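PDB 3ILX: first ORF in transposon ISC1904 from Sulfolobus solfataricus, which probably binds DNA and exchanges its strands as a transposon-encoded serine recombinase, of which this chain is the resolvase-type domain. Local coordinates for residues 18-23 and 37-42; 24-29 and 95-100; 75-80 and 105-110; 114-119 and 132-137. All blocks are in the same frame, centred on the assembly; numbering follows the deposited sequence. Where two conformers were deposited one is given.

Contact 1. Residues 18-23 and 37-42; sequences DDLANQ and VITDIG
Leu20, in the first turn of helix 19-23, faces Ile41 near the end of strand 37-41 with 8.1 Å between their CA atoms, and the two short axes approach to 10.2 Å while running in nearly opposite senses, at 153°. Contact across that gap depends on the forked end of Leu20. With CG anti to the backbone N (chi1 177°), the leucine sends both methyls down to the strand, and they straddle the CB of Thr39: Leu20 CD2 lies 4.0 Å from Thr39 CB, and Leu20 CD1 is 4.2 Å from that same Thr39 CB. The hydroxyl of Thr39 lies beside the same leucine branch, Leu20 CD2 to Thr39 OG1 being 4.1 Å, a van der Waals approach and not a polar one. Further along the strand, Ile41 leans its CG1 back toward the helix and meets Leu20 CD2 at 4.2 Å. Asp40 points the other way, where its carboxylate accepts hydrogen bonds from Tyr8 OH and Gly51 N on the far side of the sheet. Leu20 also rests on Val11, so one leucine spans two neighbouring strands. Strand 4-11, helix 19-30 and strand 36-41 form a beta-alpha-beta crossover between adjacent parallel strands, the opening unit of the alpha/beta fold of resolvase-type recombinases.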
# COMPACT_ATOMS: atom_id res chain seq x y z
N ASP A 18 6.82 27.40 1.26
CA ASP A 18 7.85 26.96 2.21
C ASP A 18 7.50 25.70 3.00
O ASP A 18 8.17 25.37 3.98
CB ASP A 18 8.19 28.10 3.17
CG ASP A 18 9.30 28.99 2.64
OD1 ASP A 18 10.15 28.49 1.86
OD2 ASP A 18 9.34 30.19 3.02
N ASP A 19 6.45 25.00 2.58
CA ASP A 19 5.95 23.84 3.33
C ASP A 19 6.97 22.71 3.45
O ASP A 19 7.23 22.22 4.55
CB ASP A 19 4.63 23.33 2.72
CG ASP A 19 3.40 24.08 3.27
OD1 ASP A 19 3.39 24.41 4.47
OD2 ASP A 19 2.44 24.35 2.51
N LEU A 20 7.53 22.31 2.32
CA LEU A 20 8.52 21.26 2.31
C LEU A 20 9.80 21.69 3.03
O LEU A 20 10.34 20.93 3.83
CB LEU A 20 8.80 20.85 0.88
CG LEU A 20 9.87 19.78 0.65
CD1 LEU A 20 9.40 18.43 1.22
CD2 LEU A 20 10.19 19.69 -0.85
N ALA A 21 10.28 22.90 2.74
CA ALA A 21 11.50 23.45 3.35
C ALA A 21 11.40 23.43 4.87
O ALA A 21 12.36 23.08 5.55
CB ALA A 21 11.82 24.86 2.84
N ASN A 22 10.22 23.76 5.39
CA ASN A 22 10.01 23.71 6.83
C ASN A 22 9.97 22.29 7.41
O ASN A 22 10.34 22.06 8.56
CB ASN A 22 8.75 24.50 7.20
CG ASN A 22 8.97 26.01 7.11
OD1 ASN A 22 10.05 26.52 7.44
ND2 ASN A 22 7.95 26.72 6.66
N GLN A 23 9.54 21.33 6.60
CA GLN A 23 9.57 19.94 7.05
C GLN A 23 11.02 19.46 7.14
O GLN A 23 11.43 18.78 8.09
CB GLN A 23 8.74 19.05 6.09
CG GLN A 23 8.52 17.62 6.53
CD GLN A 23 7.65 16.83 5.53
OE1 GLN A 23 7.98 15.70 5.18
NE2 GLN A 23 6.57 17.45 5.04
N VAL A 37 19.49 14.08 2.46
CA VAL A 37 18.10 14.49 2.52
C VAL A 37 17.47 14.19 1.15
O VAL A 37 18.00 14.62 0.12
CB VAL A 37 17.95 15.99 2.84
CG1 VAL A 37 16.47 16.34 2.97
CG2 VAL A 37 18.70 16.33 4.13
N ILE A 38 16.40 13.41 1.15
CA ILE A 38 15.72 13.06 -0.08
C ILE A 38 14.32 13.61 0.07
O ILE A 38 13.69 13.41 1.14
CB ILE A 38 15.61 11.52 -0.24
CG1 ILE A 38 16.96 10.89 -0.57
CG2 ILE A 38 14.54 11.14 -1.29
CD1 ILE A 38 16.92 9.35 -0.55
N THR A 39 13.84 14.33 -0.95
CA THR A 39 12.50 14.93 -0.86
C THR A 39 11.67 14.62 -2.10
O THR A 39 12.21 14.28 -3.14
CB THR A 39 12.54 16.46 -0.71
OG1 THR A 39 13.12 17.05 -1.88
CG2 THR A 39 13.38 16.88 0.51
N ASP A 40 10.35 14.70 -1.96
CA ASP A 40 9.43 14.48 -3.06
C ASP A 40 8.27 15.44 -2.90
O ASP A 40 7.84 15.73 -1.75
CB ASP A 40 8.86 13.06 -2.97
CG ASP A 40 9.71 12.03 -3.70
OD1 ASP A 40 10.14 12.32 -4.83
OD2 ASP A 40 9.89 10.89 -3.19
N ILE A 41 7.75 15.90 -4.02
CA ILE A 41 6.50 16.62 -4.04
C ILE A 41 5.55 15.72 -4.81
O ILE A 41 5.74 15.49 -6.00
CB ILE A 41 6.59 17.99 -4.75
CG1 ILE A 41 7.65 18.88 -4.07
CG2 ILE A 41 5.20 18.65 -4.87
CD1 ILE A 41 8.15 20.08 -4.93
N GLY A 42 4.54 15.23 -4.11
CA GLY A 42 3.55 14.34 -4.69
C GLY A 42 2.90 13.59 -3.55
O GLY A 42 3.28 13.76 -2.41

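Contact 2. Residues 24-29 and 95-100; sequences VKYLEE and VVLNQE
The ring of Tyr26 and the CD1 methyl of Leu97 come at each other from opposite directions, the methyl meeting the ring on its CD2, CE2 and CZ side. Leu97 CD1 is modelled 3.5 Å from Tyr26 CZ; its spacing to CE2 is shorter than carbons normally allow, so the exact fit here is doubtful. The phenol oxygen reaches past the methyl to the root of the same side chain, with Tyr26 OH 3.6 Å from Leu97 CB. The second flat group, the amide of Asn98, is turned back on its own chain: Glu100 N donates to Asn98 OD1 over 3.0 Å, in the carbonyl plane on a lone pair, with an angle of 148° at the hydrogen. That bond makes an Asx turn just after the strand ends.

Leu27 supplies the buried half of the grip. Its CD2 touches Leu97 CD1 at 3.7 Å, the two side chains crossing obliquely, so this one leucine methyl is approached by both Tyr26 and Leu27. Leu97 reaches them with CG anti to its carbonyl carbon (chi1 -61°), its CB already directed at the helix.

Beneath the helix, Leu27 packs on Leu7 and Ala9 of strand 4-11, while Leu97 lies on Ile68 of strand 64-69. Helix 19-30 thus lies over strands 4-11 and 36-41, where Val24 meets Val37, and through Tyr26 and Leu27 reaches Leu97, just beyond the end of edge strand 93-96.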
# COMPACT_ATOMS: atom_id res chain seq x y z
N VAL A 24 11.80 19.79 6.11
CA VAL A 24 13.20 19.44 6.10
C VAL A 24 13.92 20.04 7.33
O VAL A 24 14.66 19.36 8.05
CB VAL A 24 13.83 19.89 4.78
CG1 VAL A 24 15.35 19.85 4.85
CG2 VAL A 24 13.28 19.02 3.63
N LYS A 25 13.66 21.31 7.58
CA LYS A 25 14.28 22.03 8.67
C LYS A 25 13.89 21.41 9.99
O LYS A 25 14.72 21.29 10.90
CB LYS A 25 13.86 23.49 8.61
CG LYS A 25 14.73 24.44 9.41
CD LYS A 25 14.43 25.91 9.06
CE LYS A 25 12.96 26.26 9.30
NZ LYS A 25 12.74 26.63 10.74
N TYR A 26 12.63 20.99 10.11
CA TYR A 26 12.21 20.36 11.35
C TYR A 26 12.99 19.06 11.58
O TYR A 26 13.47 18.80 12.70
CB TYR A 26 10.70 20.12 11.35
CG TYR A 26 10.26 19.15 12.43
CD1 TYR A 26 10.41 19.47 13.80
CD2 TYR A 26 9.71 17.93 12.10
CE1 TYR A 26 10.01 18.57 14.79
CE2 TYR A 26 9.29 17.03 13.09
CZ TYR A 26 9.45 17.35 14.42
OH TYR A 26 9.04 16.44 15.36
N LEU A 27 13.14 18.28 10.51
CA LEU A 27 13.85 17.01 10.54
C LEU A 27 15.29 17.20 10.97
O LEU A 27 15.80 16.48 11.84
CB LEU A 27 13.81 16.32 9.15
CG LEU A 27 12.46 15.72 8.73
CD1 LEU A 27 12.60 15.06 7.37
CD2 LEU A 27 11.96 14.67 9.74
N GLU A 28 15.94 18.20 10.37
CA GLU A 28 17.32 18.50 10.66
C GLU A 28 17.54 18.95 12.11
O GLU A 28 18.57 18.61 12.70
CB GLU A 28 17.88 19.50 9.63
CG GLU A 28 17.92 18.84 8.25
CD GLU A 28 18.28 19.76 7.11
OE1 GLU A 28 18.34 21.00 7.31
OE2 GLU A 28 18.48 19.23 5.99
N GLU A 29 16.58 19.65 12.70
CA GLU A 29 16.69 20.03 14.11
C GLU A 29 16.60 18.84 15.05
O GLU A 29 17.17 18.88 16.15
CB GLU A 29 15.64 21.07 14.49
CG GLU A 29 16.13 22.48 14.27
CD GLU A 29 15.06 23.42 13.73
OE1 GLU A 29 13.88 23.02 13.63
OE2 GLU A 29 15.42 24.58 13.43
N VAL A 95 12.61 5.62 11.41
CA VAL A 95 12.24 6.43 12.58
C VAL A 95 11.22 7.47 12.15
O VAL A 95 11.41 8.18 11.14
CB VAL A 95 13.45 7.15 13.21
CG1 VAL A 95 13.02 7.95 14.52
CG2 VAL A 95 14.52 6.15 13.54
N VAL A 96 10.10 7.52 12.87
CA VAL A 96 9.07 8.51 12.64
C VAL A 96 9.12 9.40 13.87
O VAL A 96 9.18 8.89 15.01
CB VAL A 96 7.65 7.88 12.36
CG1 VAL A 96 7.63 7.09 11.04
CG2 VAL A 96 7.22 6.93 13.47
N LEU A 97 9.18 10.71 13.69
CA LEU A 97 9.32 11.62 14.84
C LEU A 97 8.02 11.69 15.60
O LEU A 97 7.99 12.02 16.79
CB LEU A 97 9.74 13.02 14.40
CG LEU A 97 11.08 13.16 13.68
CD1 LEU A 97 11.33 14.63 13.41
CD2 LEU A 97 12.21 12.53 14.48
N ASN A 98 6.93 11.42 14.91
CA ASN A 98 5.68 11.25 15.58
C ASN A 98 4.97 9.99 15.03
O ASN A 98 4.95 9.77 13.81
CB ASN A 98 4.82 12.51 15.44
CG ASN A 98 3.75 12.60 16.51
OD1 ASN A 98 2.85 11.74 16.61
ND2 ASN A 98 3.85 13.62 17.35
N GLN A 99 4.42 9.18 15.95
CA GLN A 99 3.68 7.97 15.60
C GLN A 99 2.42 8.29 14.80
O GLN A 99 2.07 7.58 13.87
CB GLN A 99 3.32 7.15 16.87
CG GLN A 99 4.53 6.44 17.52
CD GLN A 99 5.09 5.32 16.63
OE1 GLN A 99 4.35 4.46 16.16
NE2 GLN A 99 6.41 5.32 16.40
N GLU A 100 1.74 9.37 15.18
CA GLU A 100 0.51 9.77 14.51
C GLU A 100 0.78 10.77 13.39
O GLU A 100 1.48 11.78 13.58
CB GLU A 100 -0.47 10.38 15.49
CG GLU A 100 -1.34 9.34 16.17
CD GLU A 100 -1.70 9.73 17.59
OE1 GLU A 100 -1.08 10.69 18.11
OE2 GLU A 100 -2.60 9.09 18.18

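Contact 3. Residues 75-80 and 105-110; sequences LVRFGF and EEELVE
The guanidinium of Arg77 is turned well out of the plane of the Glu107 carboxylate, the two groups standing 66° apart, so they do not form the coplanar, two-pronged pairing often seen between such groups. One nitrogen bridges instead: Arg77 NH2 lies 3.6 Å from Glu107 OE2, a rather long salt bridge. Leu108 comes in at about a right angle to the arginine chain and sets its CD2 over one guanidinium face, 3.7 Å above the plane and displaced toward the rim; the same methyl is 4.0 Å from Arg77 NH2 and 4.1 Å from Arg77 NH1.

Arg77 reaches this position with CG anti to the backbone N (chi1 171°) and two successive bends in the chain, whereas Glu107 stretches out fully from its helix. Other carboxylates fix the rotation of the arginine head: NE pairs with Asp111 OD2 and NH1 with Asp73 OD2. Glu107 is gripped as well, OE2 by Arg10 NH2 and OE1 by Arg74 NH2. Replacing Arg77 with a leucine would probably leave Asp73 and Asp111 without this partner, Glu107 without one of its charged neighbours, and Leu108 without the flat surface its methyl covers.

The contact is buried and ties the loop between helices 72-75 and 80-89 to the start of the long helix 105-125. Close by, the second subunit closes in: its Phe119 packs on Arg77, its Lys122 on Leu108, and its Phe78 stacks on Phe78 of this chain.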
# COMPACT_ATOMS: atom_id res chain seq x y z
N LEU A 75 6.03 8.66 4.21
CA LEU A 75 6.60 7.64 3.30
C LEU A 75 5.60 7.09 2.32
O LEU A 75 5.87 7.06 1.11
CB LEU A 75 7.29 6.48 4.08
CG LEU A 75 8.72 6.87 4.49
CD1 LEU A 75 9.26 5.97 5.64
CD2 LEU A 75 9.66 6.91 3.26
N VAL A 76 4.46 6.62 2.83
CA VAL A 76 3.42 6.02 1.99
C VAL A 76 2.08 6.18 2.66
O VAL A 76 1.99 6.32 3.90
CB VAL A 76 3.61 4.48 1.76
CG1 VAL A 76 4.70 4.20 0.73
CG2 VAL A 76 3.90 3.75 3.08
N ARG A 77 1.02 6.13 1.85
CA ARG A 77 -0.35 6.10 2.38
C ARG A 77 -0.75 4.67 2.76
O ARG A 77 -1.50 4.47 3.70
CB ARG A 77 -1.30 6.69 1.33
CG ARG A 77 -2.82 6.58 1.60
CD ARG A 77 -3.26 7.35 2.81
NE ARG A 77 -2.92 8.77 2.69
CZ ARG A 77 -2.55 9.57 3.69
NH1 ARG A 77 -2.48 9.13 4.96
NH2 ARG A 77 -2.24 10.84 3.43
N PHE A 78 -0.28 3.67 2.02
CA PHE A 78 -0.58 2.26 2.33
C PHE A 78 0.73 1.52 2.31
O PHE A 78 1.60 1.89 1.53
CB PHE A 78 -1.47 1.63 1.23
CG PHE A 78 -2.88 2.15 1.21
CD1 PHE A 78 -3.80 1.76 2.21
CD2 PHE A 78 -3.29 3.04 0.22
CE1 PHE A 78 -5.13 2.26 2.21
CE2 PHE A 78 -4.62 3.56 0.20
CZ PHE A 78 -5.54 3.17 1.20
N GLY A 79 0.85 0.45 3.11
CA GLY A 79 2.00 -0.46 3.02
C GLY A 79 3.18 -0.06 3.88
O GLY A 79 4.29 -0.63 3.77
N PHE A 80 2.97 0.91 4.76
CA PHE A 80 4.04 1.22 5.71
C PHE A 80 4.63 -0.07 6.35
O PHE A 80 5.84 -0.19 6.51
CB PHE A 80 3.59 2.25 6.77
CG PHE A 80 4.73 2.78 7.62
CD1 PHE A 80 5.50 3.84 7.20
CD2 PHE A 80 5.01 2.20 8.85
CE1 PHE A 80 6.54 4.34 8.00
CE2 PHE A 80 6.07 2.69 9.68
CZ PHE A 80 6.84 3.75 9.25
N GLU A 105 -5.69 18.49 5.74
CA GLU A 105 -7.00 18.06 5.32
C GLU A 105 -7.03 17.88 3.81
O GLU A 105 -7.53 16.86 3.32
CB GLU A 105 -8.05 19.09 5.75
CG GLU A 105 -9.42 18.80 5.13
CD GLU A 105 -10.54 19.55 5.82
OE1 GLU A 105 -10.28 20.21 6.84
OE2 GLU A 105 -11.68 19.45 5.34
N GLU A 106 -6.51 18.86 3.08
CA GLU A 106 -6.50 18.85 1.62
C GLU A 106 -5.82 17.58 1.08
O GLU A 106 -6.23 17.07 0.03
CB GLU A 106 -5.77 20.09 1.09
CG GLU A 106 -5.67 20.19 -0.44
CD GLU A 106 -4.70 21.28 -0.94
OE1 GLU A 106 -4.37 22.23 -0.18
OE2 GLU A 106 -4.25 21.17 -2.11
N GLU A 107 -4.80 17.11 1.78
CA GLU A 107 -4.01 15.97 1.31
C GLU A 107 -4.87 14.70 1.43
O GLU A 107 -4.97 13.91 0.48
CB GLU A 107 -2.68 15.82 2.07
CG GLU A 107 -1.95 14.50 1.70
CD GLU A 107 -0.55 14.33 2.31
OE1 GLU A 107 -0.07 15.25 2.99
OE2 GLU A 107 0.06 13.25 2.10
N LEU A 108 -5.54 14.55 2.57
CA LEU A 108 -6.38 13.37 2.77
C LEU A 108 -7.53 13.29 1.78
O LEU A 108 -7.87 12.19 1.33
CB LEU A 108 -6.96 13.35 4.15
CG LEU A 108 -6.05 13.14 5.35
CD1 LEU A 108 -6.81 13.57 6.57
CD2 LEU A 108 -5.64 11.66 5.45
N VAL A 109 -8.14 14.45 1.49
CA VAL A 109 -9.30 14.54 0.60
C VAL A 109 -8.86 14.21 -0.82
O VAL A 109 -9.55 13.51 -1.57
CB VAL A 109 -9.94 15.96 0.68
CG1 VAL A 109 -10.95 16.20 -0.42
CG2 VAL A 109 -10.60 16.20 2.07
N GLU A 110 -7.69 14.72 -1.18
CA GLU A 110 -7.10 14.47 -2.47
C GLU A 110 -6.78 12.99 -2.64
O GLU A 110 -7.02 12.41 -3.71
CB GLU A 110 -5.84 15.30 -2.60
CG GLU A 110 -5.13 15.11 -3.90
CD GLU A 110 -3.74 15.73 -3.87
OE1 GLU A 110 -3.49 16.70 -3.10
OE2 GLU A 110 -2.88 15.23 -4.61

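Contact 4. Residues 114-119 and 132-137; sequences TILVSF and EKVKKC
Leu116 and Val134 bury the largest areas here, at a point where two helices come close enough to leave only 6.4 Å between the CA atoms of this pair. Val134 accordingly reaches backbone as well as side chain: its CG1 sits 3.5 Å from Leu116 O and 4.1 Å from Leu116 CD2. That methyl is placed by a torsion that sets CG1 anti to the backbone N (chi1 179°). The two side chains cross at a slant, so the contact is made by neighbouring branches and not by ends butted together.

The other methyl of Leu116 serves Cys137, one turn further along the second helix. Leu116 CD1 is 4.1 Å from Cys137 C and 4.3 Å from Cys137 CB, so this methyl lies against the backbone as well as the side chain of Cys137. No hydrogen bond links the two segments; they are held by van der Waals contact, mostly between apolar side chains. Leu116 also touches Ala138 and Leu141, further along helix 131-142, while Val134 reaches Ser120 and Leu123 of helix 105-125.

Leu112 of the second subunit packs against both Leu116 and Val134, so the seam between the helices is also a seam between subunits. Cys137 goes further and forms a disulfide with Cys137 of the second subunit, a covalent tie across the dimer. Helices 105-125 and 131-142 run in roughly opposite senses through a short connection, a helical hairpin that projects from the alpha/beta core and carries part of the dimer interface.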
# COMPACT_ATOMS: atom_id res chain seq x y z
N THR A 114 -8.51 10.30 -5.29
CA THR A 114 -7.73 9.41 -6.15
C THR A 114 -8.16 7.96 -5.99
O THR A 114 -8.36 7.25 -6.98
CB THR A 114 -6.23 9.56 -5.86
OG1 THR A 114 -5.88 10.93 -6.06
CG2 THR A 114 -5.36 8.67 -6.74
N ILE A 115 -8.32 7.52 -4.72
CA ILE A 115 -8.72 6.16 -4.39
C ILE A 115 -10.15 5.89 -4.93
O ILE A 115 -10.40 4.84 -5.55
CB ILE A 115 -8.67 5.93 -2.83
CG1 ILE A 115 -7.22 5.90 -2.32
CG2 ILE A 115 -9.38 4.63 -2.43
CD1 ILE A 115 -7.13 6.19 -0.77
N LEU A 116 -11.07 6.84 -4.72
CA LEU A 116 -12.47 6.73 -5.18
C LEU A 116 -12.56 6.59 -6.69
O LEU A 116 -13.30 5.74 -7.19
CB LEU A 116 -13.32 7.91 -4.71
CG LEU A 116 -13.59 7.88 -3.19
CD1 LEU A 116 -14.18 9.20 -2.74
CD2 LEU A 116 -14.48 6.72 -2.80
N VAL A 117 -11.77 7.38 -7.40
CA VAL A 117 -11.67 7.28 -8.87
C VAL A 117 -11.19 5.90 -9.34
O VAL A 117 -11.70 5.34 -10.33
CB VAL A 117 -10.75 8.38 -9.45
CG1 VAL A 117 -10.22 8.04 -10.91
CG2 VAL A 117 -11.44 9.77 -9.37
N SER A 118 -10.20 5.37 -8.64
CA SER A 118 -9.70 4.06 -8.94
C SER A 118 -10.77 2.97 -8.77
O SER A 118 -10.95 2.17 -9.68
CB SER A 118 -8.47 3.71 -8.11
OG SER A 118 -8.16 2.36 -8.35
N PHE A 119 -11.47 2.98 -7.62
CA PHE A 119 -12.55 2.01 -7.38
C PHE A 119 -13.72 2.17 -8.38
O PHE A 119 -14.24 1.17 -8.90
CB PHE A 119 -13.03 2.13 -5.93
CG PHE A 119 -12.22 1.30 -4.97
CD1 PHE A 119 -12.64 0.02 -4.61
CD2 PHE A 119 -11.01 1.77 -4.48
CE1 PHE A 119 -11.89 -0.77 -3.73
CE2 PHE A 119 -10.26 1.01 -3.57
CZ PHE A 119 -10.69 -0.28 -3.20
N GLU A 132 -22.49 4.14 -8.98
CA GLU A 132 -23.13 5.43 -8.87
C GLU A 132 -22.92 6.01 -7.46
O GLU A 132 -22.74 7.20 -7.33
CB GLU A 132 -24.61 5.35 -9.25
CG GLU A 132 -24.88 5.45 -10.78
CD GLU A 132 -24.49 6.80 -11.36
OE1 GLU A 132 -24.38 7.76 -10.58
OE2 GLU A 132 -24.28 6.92 -12.58
N LYS A 133 -22.87 5.16 -6.45
CA LYS A 133 -22.61 5.64 -5.08
C LYS A 133 -21.19 6.18 -4.95
O LYS A 133 -20.98 7.22 -4.28
CB LYS A 133 -22.84 4.53 -4.05
CG LYS A 133 -24.28 4.07 -4.00
CD LYS A 133 -24.49 2.89 -3.11
CE LYS A 133 -25.95 2.43 -3.14
NZ LYS A 133 -26.25 1.66 -1.91
N VAL A 134 -20.26 5.47 -5.58
CA VAL A 134 -18.84 5.82 -5.51
C VAL A 134 -18.54 7.15 -6.24
O VAL A 134 -17.84 8.01 -5.71
CB VAL A 134 -17.91 4.64 -5.98
CG1 VAL A 134 -16.46 5.05 -5.92
CG2 VAL A 134 -18.13 3.42 -5.08
N LYS A 135 -19.13 7.32 -7.43
CA LYS A 135 -19.07 8.57 -8.18
C LYS A 135 -19.65 9.75 -7.34
O LYS A 135 -19.03 10.80 -7.19
CB LYS A 135 -19.86 8.40 -9.46
CG LYS A 135 -19.68 9.49 -10.47
CD LYS A 135 -20.85 9.49 -11.43
CE LYS A 135 -21.27 10.88 -11.84
NZ LYS A 135 -22.36 10.76 -12.86
N LYS A 136 -20.83 9.53 -6.78
CA LYS A 136 -21.48 10.50 -5.94
C LYS A 136 -20.60 10.90 -4.73
O LYS A 136 -20.56 12.09 -4.35
CB LYS A 136 -22.83 9.91 -5.51
CG LYS A 136 -23.34 10.34 -4.18
CD LYS A 136 -24.42 11.34 -4.33
CE LYS A 136 -24.50 12.17 -3.08
NZ LYS A 136 -25.23 13.41 -3.44
N CYS A 137 -19.89 9.94 -4.14
CA CYS A 137 -18.96 10.22 -3.04
C CYS A 137 -17.78 11.08 -3.48
O CYS A 137 -17.43 12.05 -2.81
CB CYS A 137 -18.42 8.94 -2.40
SG CYS A 137 -19.65 7.92 -1.58

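From the N terminus, helix 19-30 opens contact 1 and then contact 2. Contact 1 closes first, at strand 36-41, completing a short crossover; contact 2 stays open through the middle of the chain until residues 95-100, so the two cross, and Val24 packing on Val37 and Thr39 joins them. Contact 3 opens at 75-80 before contact 2 closes and ends on helix 105-125, crossing it in turn, with Val96 touching Phe80. Contact 4 follows in series as a local hairpin on that same helix, linked to contact 3 through Phe78 and Ile115. Contacts 1 and 2 fasten helix to sheet; contacts 3 and 4 lead outward to the second subunit.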